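Local coordinates for farnesyl pyrophosphate synthetase (Staphylococcus aureus, PDB 5H9D) that catalyses the synthesis of heptaprenyl diphosphate as the polyprenyl-synthase component of a two-subunit enzyme, probably with magnesium ions, at the interface of chains A and B. Sequence-based numbering; all coordinates share one arbitrary frame. Chains: chain A, Farnesyl pyrophosphate synthetase; chain B, Heptaprenyl diphosphate synthase (HEPPP synthase) subunit 1 family protein.

Contact 1 and contact 2 lie about 21 Å apart, measured between the centres of their C-alpha atoms. On chain B both draw on helix 70-88: B:Ile71 and B:Leu72 at its start serve contact 1, and B:Tyr82, B:Thr83 and B:Ala86 near its end serve contact 2. Chain A answers with different helices, 62-85 and 103-121 in contact 1 and 127-150 in contact 2. One helix of the subunit 1 protein therefore meets the synthase at two separated places, apolar and mixed polar, which should fix its direction as well as its position in the heterodimer.

Contact 1: the interface of chains A and B. Residues chain A 81, 84-85, 107; chain B 61, 68, 71-72.
B:Ile71 fills the apolar centre by sending its two branches to different residues of helix 62-85. Its CD1 methyl meets A:Val84 CG1 at 3.3 Å, the two side chains crossing at about a right angle, and also reaches A:Ile85 CG1 at 3.9 Å. With CG1 anti to the carbonyl carbon (chi1 -57°) and the chain extended beyond it, CD1 is carried forward to this pair while CG2 lies over the imidazole face of A:His81, 3.6 Å from ND1. A:Ile107 CD1, from helix 103-121, adds a looser contact to the same B:Ile71 CD1 methyl.

Beside this centre, A:Ile85 works with its long branch: CD1 packs against the isobutyl end of B:Leu72, 3.5 Å from its CG. The backbone side of A:Ile85 is met by the aliphatic start of B:Lys68, whose CB is 3.7 Å from A:Ile85 CA; the two side chains run past each other in opposite directions. A:Val84 and A:Ile85 are the two variable positions of the first aspartate-rich DDxxD motif, which in this family binds magnesium and the allylic diphosphate. The partner thus packs against the motif's backbone and hydrophobic residues.

At the polar rim, A:His81 NE2 donates to the backbone oxygen A:Ile107 O at 2.9 Å. The acceptor lies 5° out of the imidazole plane and is approached on a lone pair, a bond that probably holds the ring against helix 103-121, with B:Ile71 CG2 above its face near ND1.

Contact 2: the interface of chains A and B. Residues chain A 130-131, 134-135, 138; chain B 15, 82-83, 86.
A:His130 ND1 and the phenol oxygen B:Tyr82 OH form a hydrogen bond of 2.7 Å across the interface. The angle at hydrogen is 173°, nearly straight, although the structure alone does not show which atom donates. Each ring receives the other's polar atom at its edge and in its plane, so an in-plane nitrogen meets an in-plane hydroxyl while the side chains cross at about a right angle. The phenol is carried to the histidine by a first torsion that sets CG anti to the backbone N of B:Tyr82.

One face of the same phenol ring is covered by A:Ser134 CB, 3.7 Å from the ring centroid in a CH-pi contact and shifted toward the CD2 rim. The serine hydroxyl turns back on its own helix 127-150: A:Ser134 OG donates to A:Gln131 O at 3.1 Å, from 45° above the carbonyl plane and thus away from a lone pair. A second link, to A:His130 O, is weak. With chi1 at 74°, OG sits between the backbone N and carbonyl carbon of its own residue, where it can reach these preceding carbonyls while CB stays over the tyrosine.

Next along helix 70-88, B:Thr83 offers its methyl to A:Val138 CG2 at 3.5 Å and to the carboxylate carbon A:Glu135 CD. B:Ala86 CB extends the packing to A:Gln131 CA at 3.9 Å.

B:Arg15, at the end of helix 4-15, brings NH2 to A:Glu135 OE2, a salt bridge that is plausible by charge but doubtful in its modelled geometry, since the two atoms are placed too close together. The arginine's aliphatic stem also lies across A:Val138, whose CG1 is 3.9 Å from B:Arg15 CG.

Contact 1: the interface of chains A and B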
loop_
_atom_site.group_PDB
_atom_site.type_symbol
_atom_site.label_atom_id
_atom_site.label_comp_id
_atom_site.label_asym_id
_atom_site.label_seq_id
_atom_site.Cartn_x
_atom_site.Cartn_y
_atom_site.Cartn_z
ATOM N N HIS A 81 4.645 3.044 -5.643
ATOM C CA HIS A 81 5.464 1.843 -5.670
ATOM C C HIS A 81 5.017 1.026 -6.847
ATOM O O HIS A 81 5.815 0.364 -7.496
ATOM C CB HIS A 81 5.331 1.017 -4.387
ATOM C CG HIS A 81 6.213 1.479 -3.258
ATOM N ND1 HIS A 81 6.413 0.732 -2.117
ATOM C CD2 HIS A 81 6.945 2.607 -3.095
ATOM C CE1 HIS A 81 7.229 1.378 -1.304
ATOM N NE2 HIS A 81 7.566 2.517 -1.873
ATOM N N VAL A 84 6.938 1.765 -10.016
ATOM C CA VAL A 84 8.356 1.414 -9.966
ATOM C C VAL A 84 8.475 -0.047 -10.358
ATOM O O VAL A 84 9.434 -0.459 -11.013
ATOM C CB VAL A 84 9.000 1.541 -8.539
ATOM C CG1 VAL A 84 10.426 0.963 -8.553
ATOM C CG2 VAL A 84 9.068 2.999 -8.087
ATOM N N ILE A 85 7.504 -0.842 -9.946
ATOM C CA ILE A 85 7.544 -2.255 -10.262
ATOM C C ILE A 85 7.245 -2.533 -11.741
ATOM O O ILE A 85 7.898 -3.357 -12.352
ATOM C CB ILE A 85 6.543 -3.039 -9.375
ATOM C CG1 ILE A 85 6.898 -2.832 -7.914
ATOM C CG2 ILE A 85 6.575 -4.520 -9.708
ATOM C CD1 ILE A 85 5.932 -3.453 -6.974
ATOM N N ILE A 107 10.619 5.060 -4.350
ATOM C CA ILE A 107 10.495 4.115 -3.270
ATOM C C ILE A 107 10.349 4.906 -1.968
ATOM O O ILE A 107 9.504 4.597 -1.139
ATOM C CB ILE A 107 11.732 3.187 -3.246
ATOM C CG1 ILE A 107 11.615 2.173 -4.380
ATOM C CG2 ILE A 107 11.843 2.453 -1.930
ATOM C CD1 ILE A 107 12.857 1.290 -4.515
ATOM N N ILE B 61 17.280 -2.601 -2.348
ATOM C CA ILE B 61 16.796 -2.921 -3.675
ATOM C C ILE B 61 17.460 -2.078 -4.765
ATOM O O ILE B 61 17.809 -2.587 -5.822
ATOM C CB ILE B 61 15.249 -2.784 -3.704
ATOM C CG1 ILE B 61 14.635 -4.006 -2.997
ATOM C CG2 ILE B 61 14.737 -2.624 -5.137
ATOM C CD1 ILE B 61 13.231 -3.795 -2.492
ATOM N N LYS B 68 12.513 -5.600 -8.965
ATOM C CA LYS B 68 11.451 -4.741 -8.471
ATOM C C LYS B 68 10.481 -5.490 -7.555
ATOM O O LYS B 68 10.062 -4.964 -6.529
ATOM C CB LYS B 68 10.725 -4.135 -9.661
ATOM C CG LYS B 68 11.529 -3.053 -10.380
ATOM C CD LYS B 68 13.021 -3.342 -10.456
ATOM C CE LYS B 68 13.735 -2.230 -11.208
ATOM N NZ LYS B 68 13.184 -2.100 -12.595
ATOM N N ILE B 71 10.397 -5.121 -3.912
ATOM C CA ILE B 71 9.706 -4.013 -3.272
ATOM C C ILE B 71 8.450 -4.523 -2.541
ATOM O O ILE B 71 8.168 -4.098 -1.411
ATOM C CB ILE B 71 9.270 -2.945 -4.337
ATOM C CG1 ILE B 71 10.487 -2.454 -5.133
ATOM C CG2 ILE B 71 8.575 -1.749 -3.666
ATOM C CD1 ILE B 71 10.150 -1.391 -6.197
ATOM N N LEU B 72 7.699 -5.435 -3.174
ATOM C CA LEU B 72 6.488 -5.968 -2.552
ATOM C C LEU B 72 6.804 -6.662 -1.250
ATOM O O LEU B 72 6.050 -6.578 -0.284
ATOM C CB LEU B 72 5.772 -6.917 -3.498
ATOM C CG LEU B 72 5.445 -6.186 -4.806
ATOM C CD1 LEU B 72 4.982 -7.174 -5.840
ATOM C CD2 LEU B 72 4.428 -5.066 -4.578
#

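Contact 2: the interface of chains A and B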
loop_
_atom_site.group_PDB
_atom_site.type_symbol
_atom_site.label_atom_id
_atom_site.label_comp_id
_atom_site.label_asym_id
_atom_site.label_seq_id
_atom_site.Cartn_x
_atom_site.Cartn_y
_atom_site.Cartn_z
ATOM N N HIS A 130 -7.957 -0.659 13.522
ATOM C CA HIS A 130 -6.530 -0.736 13.214
ATOM C C HIS A 130 -6.098 -2.164 12.910
ATOM O O HIS A 130 -5.314 -2.398 11.987
ATOM C CB HIS A 130 -5.704 -0.172 14.375
ATOM C CG HIS A 130 -5.755 1.318 14.480
ATOM N ND1 HIS A 130 -5.224 2.147 13.519
ATOM C CD2 HIS A 130 -6.307 2.129 15.408
ATOM C CE1 HIS A 130 -5.449 3.405 13.847
ATOM N NE2 HIS A 130 -6.109 3.422 14.989
ATOM N N GLN A 131 -6.610 -3.117 13.685
ATOM C CA GLN A 131 -6.279 -4.522 13.463
ATOM C C GLN A 131 -6.912 -4.924 12.133
ATOM O O GLN A 131 -6.320 -5.672 11.367
ATOM C CB GLN A 131 -6.812 -5.408 14.610
ATOM C CG GLN A 131 -8.144 -6.113 14.326
ATOM C CD GLN A 131 -8.005 -7.644 14.205
ATOM O OE1 GLN A 131 -8.767 -8.293 13.470
ATOM N NE2 GLN A 131 -7.043 -8.222 14.940
ATOM N N SER A 134 -5.016 -3.066 9.142
ATOM C CA SER A 134 -3.664 -3.580 8.990
ATOM C C SER A 134 -3.575 -4.974 8.371
ATOM O O SER A 134 -2.767 -5.191 7.477
ATOM C CB SER A 134 -2.937 -3.543 10.337
ATOM O OG SER A 134 -3.411 -4.559 11.201
ATOM N N GLU A 135 -4.399 -5.914 8.835
ATOM C CA GLU A 135 -4.402 -7.278 8.280
ATOM C C GLU A 135 -4.860 -7.249 6.807
ATOM O O GLU A 135 -4.448 -8.069 5.981
ATOM C CB GLU A 135 -5.331 -8.184 9.096
ATOM C CG GLU A 135 -4.804 -9.612 9.270
ATOM C CD GLU A 135 -3.628 -9.681 10.237
ATOM O OE1 GLU A 135 -3.756 -9.188 11.391
ATOM O OE2 GLU A 135 -2.575 -10.231 9.852
ATOM N N VAL A 138 -2.036 -6.190 4.643
ATOM C CA VAL A 138 -1.148 -7.344 4.481
ATOM C C VAL A 138 -1.675 -8.235 3.346
ATOM O O VAL A 138 -0.895 -8.730 2.525
ATOM C CB VAL A 138 -1.088 -8.239 5.752
ATOM C CG1 VAL A 138 0.066 -9.223 5.629
ATOM C CG2 VAL A 138 -0.949 -7.412 6.988
ATOM N N ARG B 15 3.727 -14.945 7.008
ATOM C CA ARG B 15 3.358 -13.906 6.046
ATOM C C ARG B 15 3.853 -14.201 4.616
ATOM O O ARG B 15 3.188 -13.841 3.647
ATOM C CB ARG B 15 3.872 -12.532 6.543
ATOM C CG ARG B 15 2.802 -11.594 7.189
ATOM C CD ARG B 15 1.815 -12.354 8.059
ATOM N NE ARG B 15 0.686 -11.576 8.577
ATOM C CZ ARG B 15 0.804 -10.647 9.512
ATOM N NH1 ARG B 15 2.001 -10.373 10.001
ATOM N NH2 ARG B 15 -0.265 -10.049 10.023
ATOM N N TYR B 82 2.606 -3.031 11.037
ATOM C CA TYR B 82 1.421 -2.355 11.566
ATOM C C TYR B 82 0.407 -3.289 12.237
ATOM O O TYR B 82 -0.256 -2.906 13.206
ATOM C CB TYR B 82 0.800 -1.484 10.445
ATOM C CG TYR B 82 -0.537 -0.787 10.714
ATOM C CD1 TYR B 82 -0.885 -0.283 11.982
ATOM C CD2 TYR B 82 -1.423 -0.555 9.660
ATOM C CE1 TYR B 82 -2.074 0.434 12.171
ATOM C CE2 TYR B 82 -2.605 0.161 9.841
ATOM C CZ TYR B 82 -2.926 0.652 11.086
ATOM O OH TYR B 82 -4.098 1.374 11.189
ATOM N N THR B 83 0.285 -4.513 11.738
ATOM C CA THR B 83 -0.627 -5.457 12.372
ATOM C C THR B 83 -0.095 -5.580 13.788
ATOM O O THR B 83 -0.850 -5.781 14.737
ATOM C CB THR B 83 -0.566 -6.823 11.706
ATOM O OG1 THR B 83 0.800 -7.154 11.434
ATOM C CG2 THR B 83 -1.360 -6.816 10.415
ATOM N N ALA B 86 -0.750 -2.751 15.811
ATOM C CA ALA B 86 -2.151 -3.039 16.111
ATOM C C ALA B 86 -2.352 -3.853 17.393
ATOM O O ALA B 86 -3.236 -3.524 18.194
ATOM C CB ALA B 86 -2.799 -3.754 14.938
#